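Predicted ATPase involved in replication control, Cdc46/Mcm family (Methanopyrus kandleri AV19, PDB 3F8T) probably binds ATP and single-stranded DNA, and is a full-length homolog of the MCM replicative helicase from an archaeon. Local coordinates at residues 106-111 and 117-122; 127-130 and 135-138; 432-437 and 442-447; 424-429 and 482-487; 254-259 and 266-271. The protein carries 2 engineered substitutions. One frame throughout, in Å; residues are numbered along the deposited sequence.

Followed from the N terminus, the chain first closes two short loops in the OB-fold region. Contact 1 lays residues 106-111 against the start of strand 118-130, and contact 2 turns the far end of that strand into a hairpin with strand 134-140; their nearest atoms stay about 7 Å apart. Contact 5 follows in the P-loop domain, joining helix 248-261 to the edge strand 266-270 that comes after it. The last two lie in the helical lid. Contact 4 closes the longest loop, bringing helix 417-439 to helix 473-489, and contact 3 nests within it. These two touch, V447 CG2 lying 3.6 Å from L487 CD1, whereas the others stand in series without crossing.

Contact 1: residues 106-111 and 117-122; sequences RRVERI and ALISIE
S120 holds the passing chain with both of its oxygens. Its OG accepts the backbone N of R107 at 3.0 Å in a nearly straight bond (170° at the hydrogen), and its carbonyl O takes the N of V108, also at 3.0 Å and in the carbonyl plane. The hydroxyl has a second partner in E162, on the neighbouring strand 160-168. Two residues on, E122 runs alongside R107, both side chains pointing the same way. E122 CB lies 4.1 Å from R107 CG, methylene beside methylene. With CG opposite the backbone N (chi1 -176°) and the chain extended beyond it, the carboxylate carbon CD arrives 4.0 Å from R107 NE. At the tip, OE1 stands 3.7 Å from the same NE, in plane at the guanidinium edge, with the two flat groups turned 66° apart. This salt bridge is long, and OE1 is also paired with R160.

Strand 118-130 is the first of the OB barrel, whose five strands close in the order 1-2-3-5-4-1, and I119 and I121 turn into its interior against L172. V108 and I111 add to that core. V108 crosses I119 at about a right angle, and the CG2 of I111 touches both I119 CD1 and I121 CG2, 3.7 Å from each. Farther along, a water bridges V108 O and E122 N, accepting from the latter.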
# COMPACT_ATOMS: atom_id res chain seq x y z
N ARG A 106 -12.03 17.59 -4.88
CA ARG A 106 -11.16 16.42 -5.05
C ARG A 106 -10.77 15.79 -3.71
O ARG A 106 -10.57 16.50 -2.72
CB ARG A 106 -9.88 16.79 -5.81
CG ARG A 106 -10.10 17.38 -7.20
CD ARG A 106 -8.81 17.37 -8.00
NE ARG A 106 -8.82 18.38 -9.06
CZ ARG A 106 -8.04 18.37 -10.13
NH1 ARG A 106 -7.17 17.37 -10.32
NH2 ARG A 106 -8.13 19.34 -11.04
N ARG A 107 -10.67 14.46 -3.69
CA ARG A 107 -10.28 13.70 -2.50
C ARG A 107 -11.10 14.09 -1.28
O ARG A 107 -10.56 14.38 -0.21
CB ARG A 107 -8.79 13.87 -2.22
CG ARG A 107 -7.90 13.34 -3.34
CD ARG A 107 -6.45 13.74 -3.12
NE ARG A 107 -5.64 13.38 -4.27
CZ ARG A 107 -5.35 14.19 -5.28
NH1 ARG A 107 -5.79 15.45 -5.29
NH2 ARG A 107 -4.60 13.74 -6.29
N VAL A 108 -12.42 14.10 -1.46
CA VAL A 108 -13.37 14.49 -0.43
C VAL A 108 -13.35 13.49 0.74
O VAL A 108 -13.46 12.28 0.55
CB VAL A 108 -14.81 14.62 -1.02
CG1 VAL A 108 -15.86 14.65 0.07
CG2 VAL A 108 -14.90 15.88 -1.89
N GLU A 109 -13.18 14.03 1.94
CA GLU A 109 -13.06 13.21 3.13
C GLU A 109 -14.40 12.83 3.76
O GLU A 109 -14.48 11.85 4.51
CB GLU A 109 -12.15 13.91 4.15
CG GLU A 109 -10.72 14.07 3.64
CD GLU A 109 -9.77 14.63 4.68
OE1 GLU A 109 -10.08 14.52 5.89
OE2 GLU A 109 -8.71 15.18 4.29
N ARG A 110 -15.45 13.61 3.45
CA ARG A 110 -16.81 13.36 3.94
C ARG A 110 -17.82 13.59 2.82
O ARG A 110 -18.11 14.72 2.48
CB ARG A 110 -17.15 14.28 5.14
CG ARG A 110 -16.42 13.94 6.43
CD ARG A 110 -16.66 12.50 6.85
NE ARG A 110 -15.67 12.05 7.83
CZ ARG A 110 -15.87 12.04 9.14
NH1 ARG A 110 -17.04 12.44 9.63
NH2 ARG A 110 -14.91 11.63 9.96
N ILE A 111 -18.37 12.51 2.25
CA ILE A 111 -19.18 12.65 1.02
C ILE A 111 -20.64 13.09 1.22
O ILE A 111 -21.25 13.67 0.32
CB ILE A 111 -19.16 11.37 0.13
CG1 ILE A 111 -19.93 10.22 0.78
CG2 ILE A 111 -17.72 10.96 -0.23
CD1 ILE A 111 -20.75 9.38 -0.22
N ALA A 117 -23.38 16.60 -5.93
CA ALA A 117 -22.15 17.19 -6.46
C ALA A 117 -21.23 16.20 -7.17
O ALA A 117 -21.18 15.00 -6.81
CB ALA A 117 -21.39 17.90 -5.35
N LEU A 118 -20.49 16.72 -8.15
CA LEU A 118 -19.37 16.01 -8.76
C LEU A 118 -18.17 16.11 -7.84
O LEU A 118 -17.78 17.22 -7.43
CB LEU A 118 -19.02 16.63 -10.12
CG LEU A 118 -17.75 16.11 -10.80
CD1 LEU A 118 -17.98 14.71 -11.35
CD2 LEU A 118 -17.37 17.08 -11.90
N ILE A 119 -17.60 14.97 -7.50
CA ILE A 119 -16.46 14.91 -6.59
C ILE A 119 -15.52 13.79 -7.01
O ILE A 119 -15.88 12.94 -7.83
CB ILE A 119 -16.91 14.67 -5.10
CG1 ILE A 119 -17.37 13.22 -4.89
CG2 ILE A 119 -18.00 15.68 -4.68
CD1 ILE A 119 -17.35 12.75 -3.45
N SER A 120 -14.31 13.78 -6.44
CA SER A 120 -13.52 12.54 -6.44
C SER A 120 -13.27 12.08 -5.01
O SER A 120 -13.26 12.89 -4.07
CB SER A 120 -12.20 12.69 -7.22
OG SER A 120 -11.18 13.23 -6.42
N ILE A 121 -13.16 10.77 -4.84
CA ILE A 121 -12.65 10.18 -3.60
C ILE A 121 -11.38 9.41 -3.92
O ILE A 121 -11.16 9.02 -5.07
CB ILE A 121 -13.70 9.27 -2.89
CG1 ILE A 121 -14.12 8.07 -3.75
CG2 ILE A 121 -14.89 10.11 -2.45
CD1 ILE A 121 -14.89 6.97 -2.97
N GLU A 122 -10.55 9.20 -2.91
CA GLU A 122 -9.38 8.37 -3.08
C GLU A 122 -9.19 7.51 -1.84
O GLU A 122 -9.27 8.00 -0.72
CB GLU A 122 -8.16 9.25 -3.32
CG GLU A 122 -6.88 8.48 -3.62
CD GLU A 122 -5.72 9.43 -3.81
OE1 GLU A 122 -5.30 10.05 -2.81
OE2 GLU A 122 -5.25 9.59 -4.95
O HOH W 1 -11.15 10.94 -0.66

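Contact 2: residues 127-130 and 135-138; sequences EVRG and EHAI
Two first torsions bring R129 and H136 face to face. In R129, CG lies between the backbone N and the carbonyl carbon (chi1 78°), and the chain then runs extended to NE, across the neighbouring strand. In H136, CG lies opposite the carbonyl carbon (chi1 -69°), which lays the imidazole beneath the guanidinium. The two planes stack 12° apart with centres 3.8 Å from each other; NH2 sits over the middle of the ring and NH1 is 3.4 Å from H136 CB. With an alanine in place of H136 the guanidinium would probably lose the flat surface it rests on and be freer to turn.

The backbones form the hairpin of the first two OB-barrel strands, interrupted by a classic beta bulge: E135 and H136 both face R129, whose O accepts E135 N at 2.8 Å and H136 N at 2.9 Å. R129 N returns a bond to H136 O. Farther along, I138 N reaches E127 O at 3.0 Å, whereas the bond from E127 N to I138 O is weak. E127 and I138 share a face with the stack, and E127 OE1 also pairs with R292 of strand 289-293. On the opposite face V128 CG1 meets A137 CB at 4.2 Å.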
# COMPACT_ATOMS: atom_id res chain seq x y z
N GLU A 127 -14.19 -3.76 -0.27
CA GLU A 127 -15.15 -4.78 -0.64
C GLU A 127 -15.75 -4.48 -2.02
O GLU A 127 -15.86 -3.32 -2.42
CB GLU A 127 -16.25 -4.86 0.43
CG GLU A 127 -17.29 -5.94 0.18
CD GLU A 127 -18.40 -5.92 1.21
OE1 GLU A 127 -18.12 -5.65 2.41
OE2 GLU A 127 -19.56 -6.20 0.81
N VAL A 128 -16.11 -5.54 -2.74
CA VAL A 128 -16.85 -5.39 -3.98
C VAL A 128 -17.98 -6.40 -3.98
O VAL A 128 -17.90 -7.42 -3.30
CB VAL A 128 -15.97 -5.57 -5.24
CG1 VAL A 128 -14.83 -4.55 -5.27
CG2 VAL A 128 -15.43 -7.02 -5.40
N ARG A 129 -19.05 -6.09 -4.72
CA ARG A 129 -20.15 -7.03 -4.82
C ARG A 129 -20.90 -6.92 -6.16
O ARG A 129 -20.86 -5.88 -6.84
CB ARG A 129 -21.09 -6.93 -3.61
CG ARG A 129 -22.04 -5.78 -3.59
CD ARG A 129 -22.99 -5.89 -2.38
NE ARG A 129 -24.13 -4.97 -2.51
CZ ARG A 129 -24.10 -3.68 -2.17
NH1 ARG A 129 -22.99 -3.13 -1.68
NH2 ARG A 129 -25.19 -2.93 -2.32
N GLY A 130 -21.54 -8.03 -6.52
CA GLY A 130 -22.29 -8.12 -7.76
C GLY A 130 -22.85 -9.51 -8.01
O GLY A 130 -22.93 -10.34 -7.11
N GLU A 135 -20.84 -4.67 -9.41
CA GLU A 135 -21.85 -3.61 -9.26
C GLU A 135 -21.58 -2.56 -8.20
O GLU A 135 -21.88 -1.39 -8.41
CB GLU A 135 -23.23 -4.22 -8.98
CG GLU A 135 -23.76 -5.14 -10.08
CD GLU A 135 -25.00 -5.92 -9.67
OE1 GLU A 135 -25.32 -5.97 -8.46
OE2 GLU A 135 -25.66 -6.49 -10.58
N HIS A 136 -21.07 -2.98 -7.04
CA HIS A 136 -20.91 -2.10 -5.89
C HIS A 136 -19.54 -2.26 -5.24
O HIS A 136 -18.96 -3.35 -5.27
CB HIS A 136 -21.94 -2.40 -4.81
CG HIS A 136 -23.35 -2.04 -5.18
ND1 HIS A 136 -23.93 -0.86 -4.81
CD2 HIS A 136 -24.29 -2.73 -5.88
CE1 HIS A 136 -25.17 -0.81 -5.27
NE2 HIS A 136 -25.41 -1.93 -5.93
N ALA A 137 -19.05 -1.19 -4.64
CA ALA A 137 -17.82 -1.25 -3.86
C ALA A 137 -17.95 -0.42 -2.60
O ALA A 137 -18.79 0.51 -2.51
CB ALA A 137 -16.63 -0.80 -4.69
N ILE A 138 -17.14 -0.76 -1.59
CA ILE A 138 -16.98 0.11 -0.43
C ILE A 138 -15.53 0.55 -0.42
O ILE A 138 -14.63 -0.29 -0.53
CB ILE A 138 -17.31 -0.60 0.89
CG1 ILE A 138 -18.80 -0.96 0.97
CG2 ILE A 138 -16.89 0.28 2.08
CD1 ILE A 138 -19.07 -2.01 2.05

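Contact 3: residues 432-437 and 442-447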
# COMPACT_ATOMS: atom_id res chain seq x y z
N GLU A 432 31.51 -21.40 4.88
CA GLU A 432 32.73 -22.07 5.32
C GLU A 432 32.82 -22.08 6.85
O GLU A 432 33.19 -23.10 7.46
CB GLU A 432 33.97 -21.37 4.72
CG GLU A 432 35.32 -21.97 5.13
CD GLU A 432 35.83 -21.43 6.46
OE1 GLU A 432 35.86 -20.19 6.64
OE2 GLU A 432 36.18 -22.26 7.34
N GLU A 433 32.50 -20.95 7.47
CA GLU A 433 32.52 -20.85 8.92
C GLU A 433 31.51 -21.79 9.59
O GLU A 433 31.82 -22.41 10.60
CB GLU A 433 32.30 -19.42 9.39
CG GLU A 433 32.54 -19.26 10.88
CD GLU A 433 32.17 -17.89 11.40
OE1 GLU A 433 31.84 -17.01 10.57
OE2 GLU A 433 32.21 -17.71 12.64
N VAL A 434 30.30 -21.88 9.03
CA VAL A 434 29.27 -22.79 9.55
C VAL A 434 29.76 -24.24 9.46
O VAL A 434 29.65 -25.00 10.44
CB VAL A 434 27.92 -22.62 8.79
CG1 VAL A 434 26.95 -23.75 9.13
CG2 VAL A 434 27.28 -21.27 9.13
N GLU A 435 30.31 -24.62 8.31
CA GLU A 435 30.86 -25.96 8.13
C GLU A 435 31.93 -26.26 9.16
O GLU A 435 31.91 -27.30 9.82
CB GLU A 435 31.38 -26.17 6.71
CG GLU A 435 30.26 -26.52 5.74
CD GLU A 435 29.18 -27.37 6.42
OE1 GLU A 435 29.40 -28.59 6.61
OE2 GLU A 435 28.11 -26.81 6.77
N GLU A 436 32.84 -25.31 9.33
CA GLU A 436 33.90 -25.44 10.30
C GLU A 436 33.35 -25.59 11.72
O GLU A 436 33.74 -26.53 12.44
CB GLU A 436 34.89 -24.28 10.20
CG GLU A 436 36.30 -24.77 9.99
CD GLU A 436 37.35 -23.79 10.45
OE1 GLU A 436 37.32 -22.62 10.00
OE2 GLU A 436 38.22 -24.19 11.27
N ARG A 437 32.46 -24.69 12.13
CA ARG A 437 31.81 -24.78 13.44
C ARG A 437 31.05 -26.09 13.68
O ARG A 437 31.10 -26.65 14.77
CB ARG A 437 30.87 -23.60 13.67
CG ARG A 437 31.58 -22.25 13.82
CD ARG A 437 30.57 -21.12 14.02
NE ARG A 437 29.66 -21.39 15.13
CZ ARG A 437 29.83 -20.98 16.38
NH1 ARG A 437 30.89 -20.26 16.73
NH2 ARG A 437 28.92 -21.30 17.30
N LEU A 442 29.93 -27.43 17.33
CA LEU A 442 29.27 -26.26 17.87
C LEU A 442 27.94 -26.02 17.14
O LEU A 442 27.95 -25.81 15.94
CB LEU A 442 30.16 -25.02 17.73
CG LEU A 442 31.56 -25.06 18.34
CD1 LEU A 442 32.27 -23.75 18.06
CD2 LEU A 442 31.47 -25.32 19.85
N PRO A 443 26.80 -26.09 17.87
CA PRO A 443 25.51 -25.88 17.22
C PRO A 443 25.43 -24.49 16.60
O PRO A 443 25.72 -23.49 17.26
CB PRO A 443 24.50 -26.04 18.36
CG PRO A 443 25.22 -26.82 19.40
CD PRO A 443 26.64 -26.36 19.31
N THR A 444 25.07 -24.45 15.32
CA THR A 444 24.99 -23.21 14.57
C THR A 444 23.88 -23.28 13.54
O THR A 444 23.60 -24.36 12.99
CB THR A 444 26.34 -22.86 13.87
OG1 THR A 444 26.40 -23.47 12.58
CG2 THR A 444 27.52 -23.32 14.67
N LEU A 445 23.23 -22.15 13.29
CA LEU A 445 22.23 -22.09 12.23
C LEU A 445 22.91 -22.17 10.87
O LEU A 445 23.98 -21.58 10.69
CB LEU A 445 21.38 -20.82 12.36
CG LEU A 445 20.34 -20.74 13.48
CD1 LEU A 445 19.72 -19.35 13.59
CD2 LEU A 445 19.24 -21.78 13.34
N PRO A 446 22.31 -22.91 9.92
CA PRO A 446 22.89 -22.93 8.57
C PRO A 446 22.78 -21.56 7.90
O PRO A 446 21.89 -20.78 8.24
CB PRO A 446 22.02 -23.95 7.82
CG PRO A 446 20.73 -23.97 8.56
CD PRO A 446 21.11 -23.76 10.01
N VAL A 447 23.70 -21.29 6.97
CA VAL A 447 23.64 -20.13 6.10
C VAL A 447 23.32 -20.65 4.70
O VAL A 447 24.16 -21.30 4.04
CB VAL A 447 24.95 -19.31 6.17
CG1 VAL A 447 25.03 -18.25 5.07
CG2 VAL A 447 25.07 -18.65 7.54
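The backbone N of L442 donates to the carbonyl O of R437 over 2.9 Å (161° at the hydrogen), a bond between residues five apart that turns the chain back at the end of helix 417-439. In the helical AAA-lid domain, residues 442-447 then return along this helix on their way to helix 449-465. R437 accompanies the returning chain with its side chain. The bend at its third torsion (chi3 53°) folds the guanidinium over toward the loop, where L442 CD1 lies above one face, offset toward the rim and 4.0 Å from NH1. At the edge, in the guanidinium plane, stand the carbonyl O of P443, 3.9 Å from R437 NH2, and the CB of T444, 3.8 Å from R437 NE. The rotation of T444 itself is doubtful: its methyl is modelled too close to L442 O, and its OG1 is buried without a polar partner, 3.5 Å from V434 CG1.

One turn back along the helix, V434 packs against the rest of the returning chain. L445 points away from this helix and its side chain touches L487 of helix 473-489, leaving its carbonyl O beside the CG2 of V434. V447 points toward the helix and packs also on Y427. Within this apolar patch the closest approach of V434 to V447 is methyl to methyl, CG2 to CG2, at 3.8 Å.

Contact 4: residues 424-429 and 482-487; sequences EHWYET and LVDWYL
The indole of W426 gives its single N-H to D484: NE1 lies 3.1 Å from OD2, and the bond is almost straight, 172° at the hydrogen. The oxygen sits in the plane of the ring, whereas seen from the acceptor the donor comes on the syn side, tilted out of the carboxylate plane. The two side chains slide past each other in opposite directions, and the carboxylate is turned 36° against the indole. OD1, swung out of the ring plane by that turn, is 3.5 Å from CZ2. Beyond it the six-membered ring reaches V483, whose CG1 stands 4.1 Å from CH2. W426 carries the contact: with CG opposite its backbone N (chi1 174°), the indole reaches out to span two backbones whose nearest CA atoms, those of W426 and D484, are 10.1 Å apart.

A second shell fixes these groups. R430, one turn along from W426, forms a salt bridge with OD2 of D484; the accepting oxygen is shared between a charge and the indole N-H, and the carboxylate is probably kept ionised. V455 of helix 449-465 packs on both W426 and V483.

Helices 417-439, 449-465 and 473-489 meet here in the AAA-lid. Helix 473-489 also lies against the P-loop domain, with L482 and W485 on helix 219-229 and V483 and Y486 on strand 373-376 of the parallel sheet.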
# COMPACT_ATOMS: atom_id res chain seq x y z
N GLU A 424 28.75 -11.96 -2.49
CA GLU A 424 29.18 -13.34 -2.74
C GLU A 424 30.29 -13.78 -1.76
O GLU A 424 30.28 -14.92 -1.27
CB GLU A 424 29.51 -13.56 -4.23
CG GLU A 424 28.22 -13.44 -5.06
CD GLU A 424 28.35 -13.72 -6.56
OE1 GLU A 424 29.33 -13.25 -7.19
OE2 GLU A 424 27.42 -14.36 -7.11
N HIS A 425 31.19 -12.85 -1.44
CA HIS A 425 32.29 -13.07 -0.50
C HIS A 425 31.79 -13.34 0.92
O HIS A 425 32.22 -14.29 1.57
CB HIS A 425 33.24 -11.87 -0.48
CG HIS A 425 34.38 -12.00 0.49
ND1 HIS A 425 35.40 -12.91 0.32
CD2 HIS A 425 34.65 -11.34 1.64
CE1 HIS A 425 36.26 -12.80 1.32
NE2 HIS A 425 35.83 -11.85 2.13
N TRP A 426 30.90 -12.47 1.41
CA TRP A 426 30.24 -12.71 2.70
C TRP A 426 29.63 -14.11 2.73
O TRP A 426 29.85 -14.87 3.66
CB TRP A 426 29.15 -11.66 2.95
CG TRP A 426 28.35 -11.94 4.19
CD1 TRP A 426 28.67 -11.59 5.47
CD2 TRP A 426 27.12 -12.68 4.28
NE1 TRP A 426 27.71 -12.03 6.34
CE2 TRP A 426 26.75 -12.71 5.64
CE3 TRP A 426 26.30 -13.30 3.34
CZ2 TRP A 426 25.59 -13.34 6.08
CZ3 TRP A 426 25.13 -13.94 3.79
CH2 TRP A 426 24.80 -13.95 5.14
N TYR A 427 28.85 -14.43 1.70
CA TYR A 427 28.11 -15.68 1.65
C TYR A 427 29.01 -16.91 1.72
O TYR A 427 28.78 -17.79 2.55
CB TYR A 427 27.26 -15.73 0.37
CG TYR A 427 26.28 -16.88 0.27
CD1 TYR A 427 25.46 -17.24 1.35
CD2 TYR A 427 26.14 -17.59 -0.93
CE1 TYR A 427 24.54 -18.29 1.23
CE2 TYR A 427 25.22 -18.64 -1.05
CZ TYR A 427 24.44 -18.99 0.03
OH TYR A 427 23.54 -20.02 -0.09
N GLU A 428 30.03 -16.95 0.87
CA GLU A 428 30.97 -18.06 0.83
C GLU A 428 31.78 -18.16 2.13
O GLU A 428 31.96 -19.26 2.65
CB GLU A 428 31.88 -17.97 -0.41
CG GLU A 428 32.94 -16.86 -0.38
CD GLU A 428 33.71 -16.72 -1.70
OE1 GLU A 428 33.35 -17.41 -2.69
OE2 GLU A 428 34.67 -15.91 -1.75
N THR A 429 32.22 -17.02 2.66
CA THR A 429 32.98 -16.98 3.91
C THR A 429 32.14 -17.52 5.09
O THR A 429 32.63 -18.31 5.91
CB THR A 429 33.53 -15.53 4.18
OG1 THR A 429 34.50 -15.18 3.18
CG2 THR A 429 34.18 -15.41 5.54
N LEU A 482 23.51 -7.22 10.14
CA LEU A 482 22.20 -7.54 10.73
C LEU A 482 21.83 -9.00 10.63
O LEU A 482 21.29 -9.56 11.58
CB LEU A 482 21.09 -6.69 10.10
CG LEU A 482 21.20 -5.18 10.36
CD1 LEU A 482 20.17 -4.44 9.51
CD2 LEU A 482 21.06 -4.80 11.83
N VAL A 483 22.11 -9.63 9.49
CA VAL A 483 21.82 -11.05 9.33
C VAL A 483 22.71 -11.85 10.29
O VAL A 483 22.22 -12.72 11.02
CB VAL A 483 21.96 -11.55 7.85
CG1 VAL A 483 21.81 -13.08 7.76
CG2 VAL A 483 20.89 -10.90 6.98
N ASP A 484 24.00 -11.51 10.33
CA ASP A 484 24.94 -12.13 11.28
C ASP A 484 24.52 -12.00 12.74
O ASP A 484 24.60 -12.96 13.52
CB ASP A 484 26.35 -11.56 11.09
CG ASP A 484 27.04 -12.11 9.87
OD1 ASP A 484 26.67 -13.20 9.39
OD2 ASP A 484 27.97 -11.43 9.38
N TRP A 485 24.05 -10.81 13.10
CA TRP A 485 23.57 -10.55 14.47
C TRP A 485 22.40 -11.47 14.81
O TRP A 485 22.41 -12.10 15.86
CB TRP A 485 23.19 -9.07 14.63
CG TRP A 485 22.73 -8.68 16.01
CD1 TRP A 485 23.51 -8.24 17.05
CD2 TRP A 485 21.39 -8.69 16.50
NE1 TRP A 485 22.73 -7.98 18.16
CE2 TRP A 485 21.42 -8.25 17.84
CE3 TRP A 485 20.16 -9.03 15.93
CZ2 TRP A 485 20.27 -8.13 18.62
CZ3 TRP A 485 19.01 -8.92 16.71
CH2 TRP A 485 19.08 -8.47 18.04
N TYR A 486 21.43 -11.55 13.90
CA TYR A 486 20.30 -12.50 14.00
C TYR A 486 20.77 -13.95 14.16
O TYR A 486 20.32 -14.67 15.07
CB TYR A 486 19.40 -12.38 12.76
CG TYR A 486 18.58 -13.61 12.44
CD1 TYR A 486 17.85 -14.26 13.43
CD2 TYR A 486 18.50 -14.12 11.14
CE1 TYR A 486 17.10 -15.39 13.17
CE2 TYR A 486 17.74 -15.27 10.85
CZ TYR A 486 17.03 -15.90 11.88
OH TYR A 486 16.24 -17.02 11.67
N LEU A 487 21.64 -14.39 13.27
CA LEU A 487 22.12 -15.78 13.29
C LEU A 487 22.87 -16.12 14.58
O LEU A 487 22.71 -17.22 15.14
CB LEU A 487 22.99 -16.07 12.07
CG LEU A 487 22.32 -16.05 10.70
CD1 LEU A 487 23.38 -16.26 9.63
CD2 LEU A 487 21.20 -17.10 10.56

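Contact 5: residues 254-259 and 266-271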
# COMPACT_ATOMS: atom_id res chain seq x y z
N ILE A 254 5.87 -1.45 19.93
CA ILE A 254 6.69 -1.30 18.72
C ILE A 254 5.83 -1.42 17.43
O ILE A 254 5.82 -0.53 16.59
CB ILE A 254 7.91 -2.24 18.73
CG1 ILE A 254 8.88 -1.79 19.84
CG2 ILE A 254 8.66 -2.20 17.38
CD1 ILE A 254 9.92 -2.83 20.23
N LEU A 255 5.07 -2.51 17.33
CA LEU A 255 4.20 -2.73 16.15
C LEU A 255 3.24 -1.57 15.93
O LEU A 255 3.10 -1.06 14.81
CB LEU A 255 3.43 -4.06 16.29
CG LEU A 255 4.07 -5.34 15.77
CD1 LEU A 255 5.43 -5.61 16.37
CD2 LEU A 255 3.14 -6.55 16.00
N HIS A 256 2.58 -1.13 17.01
CA HIS A 256 1.64 -0.00 16.92
C HIS A 256 2.35 1.29 16.53
O HIS A 256 1.84 2.07 15.73
CB HIS A 256 0.92 0.20 18.26
CG HIS A 256 -0.22 -0.75 18.48
ND1 HIS A 256 -1.32 -0.81 17.65
CD2 HIS A 256 -0.45 -1.64 19.48
CE1 HIS A 256 -2.16 -1.73 18.10
NE2 HIS A 256 -1.66 -2.24 19.21
N HIS A 257 3.53 1.50 17.13
CA HIS A 257 4.35 2.67 16.82
C HIS A 257 4.71 2.76 15.33
O HIS A 257 4.46 3.79 14.66
CB HIS A 257 5.62 2.68 17.69
CG HIS A 257 6.52 3.84 17.42
ND1 HIS A 257 6.04 5.12 17.25
CD2 HIS A 257 7.86 3.91 17.28
CE1 HIS A 257 7.06 5.94 17.02
NE2 HIS A 257 8.17 5.22 17.03
N VAL A 258 5.24 1.66 14.80
CA VAL A 258 5.62 1.61 13.38
C VAL A 258 4.41 1.90 12.48
O VAL A 258 4.48 2.76 11.60
CB VAL A 258 6.27 0.24 13.00
CG1 VAL A 258 6.35 0.11 11.48
CG2 VAL A 258 7.66 0.09 13.63
N LEU A 259 3.31 1.21 12.72
CA LEU A 259 2.10 1.41 11.91
C LEU A 259 1.48 2.78 12.06
O LEU A 259 0.93 3.33 11.10
CB LEU A 259 1.06 0.38 12.28
CG LEU A 259 1.12 -0.96 11.58
CD1 LEU A 259 -0.16 -1.61 11.97
CD2 LEU A 259 1.15 -0.80 10.09
N GLY A 266 -0.71 0.25 6.06
CA GLY A 266 -0.60 -0.97 6.85
C GLY A 266 -1.82 -1.30 7.67
O GLY A 266 -2.76 -0.50 7.72
N VAL A 267 -1.77 -2.47 8.31
CA VAL A 267 -2.85 -2.95 9.16
C VAL A 267 -2.24 -3.67 10.33
O VAL A 267 -1.29 -4.45 10.18
CB VAL A 267 -3.79 -3.97 8.43
CG1 VAL A 267 -4.97 -4.37 9.34
CG2 VAL A 267 -4.29 -3.40 7.11
N TYR A 268 -2.81 -3.41 11.51
CA TYR A 268 -2.45 -4.15 12.70
C TYR A 268 -3.49 -5.21 12.98
O TYR A 268 -4.69 -4.94 12.91
CB TYR A 268 -2.36 -3.20 13.91
CG TYR A 268 -2.16 -3.92 15.22
CD1 TYR A 268 -0.89 -4.12 15.75
CD2 TYR A 268 -3.26 -4.40 15.95
CE1 TYR A 268 -0.71 -4.79 16.96
CE2 TYR A 268 -3.10 -5.07 17.14
CZ TYR A 268 -1.83 -5.25 17.64
OH TYR A 268 -1.71 -5.91 18.85
N VAL A 269 -3.03 -6.43 13.27
CA VAL A 269 -3.90 -7.46 13.82
C VAL A 269 -3.26 -8.16 15.02
O VAL A 269 -2.04 -8.38 15.07
CB VAL A 269 -4.34 -8.54 12.78
CG1 VAL A 269 -5.20 -7.92 11.66
CG2 VAL A 269 -3.13 -9.32 12.19
N ASP A 270 -4.11 -8.51 15.97
CA ASP A 270 -3.75 -9.49 16.99
C ASP A 270 -4.20 -10.81 16.38
O ASP A 270 -5.40 -11.03 16.23
CB ASP A 270 -4.52 -9.18 18.27
CG ASP A 270 -4.28 -10.19 19.39
OD1 ASP A 270 -3.84 -11.32 19.14
OD2 ASP A 270 -4.55 -9.82 20.54
N LEU A 271 -3.25 -11.68 16.02
CA LEU A 271 -3.60 -12.93 15.33
C LEU A 271 -4.62 -13.78 16.11
O LEU A 271 -5.47 -14.46 15.51
CB LEU A 271 -2.35 -13.76 14.97
CG LEU A 271 -2.59 -14.85 13.91
CD1 LEU A 271 -2.97 -14.25 12.53
CD2 LEU A 271 -1.38 -15.74 13.77
O HOH W 2 -2.64 -3.94 21.20
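H256 and Y268 lie face to face, ring centroids 3.9 Å apart and planes inclined by 25°. With CG opposite its backbone N (chi1 173°), Y268 lays its ring against H256, whose CE1 sits over the tyrosine ring centre. Their polar ends share a water, which lies in the imidazole plane 2.8 Å from H256 NE2 and donates to Y268 OH at 3.2 Å. D307 of strand 303-307 also holds the phenol. L255 comes to the edge of the tyrosine ring with its CB, whereas L259 crosses Y268 at about a right angle and presses CD1 to 3.3 Å from the tyrosine CB. A leucine in place of Y268 would probably leave the imidazole without its stacking partner and D307 without the hydroxyl.

The other branch of L259, CD2, lies 3.7 Å from the CA of G266, where a side chain would collide with it.

The helix and strand axes run nearly antiparallel, 9.0 Å apart, as the second half of a beta-alpha-beta crossover that starts at strand 242-245. L255 and L259 also cover A305. V267 and V269 point away from helix 248-261 and touch helix 295-298, so edge strand 266-270 lies between the two helices.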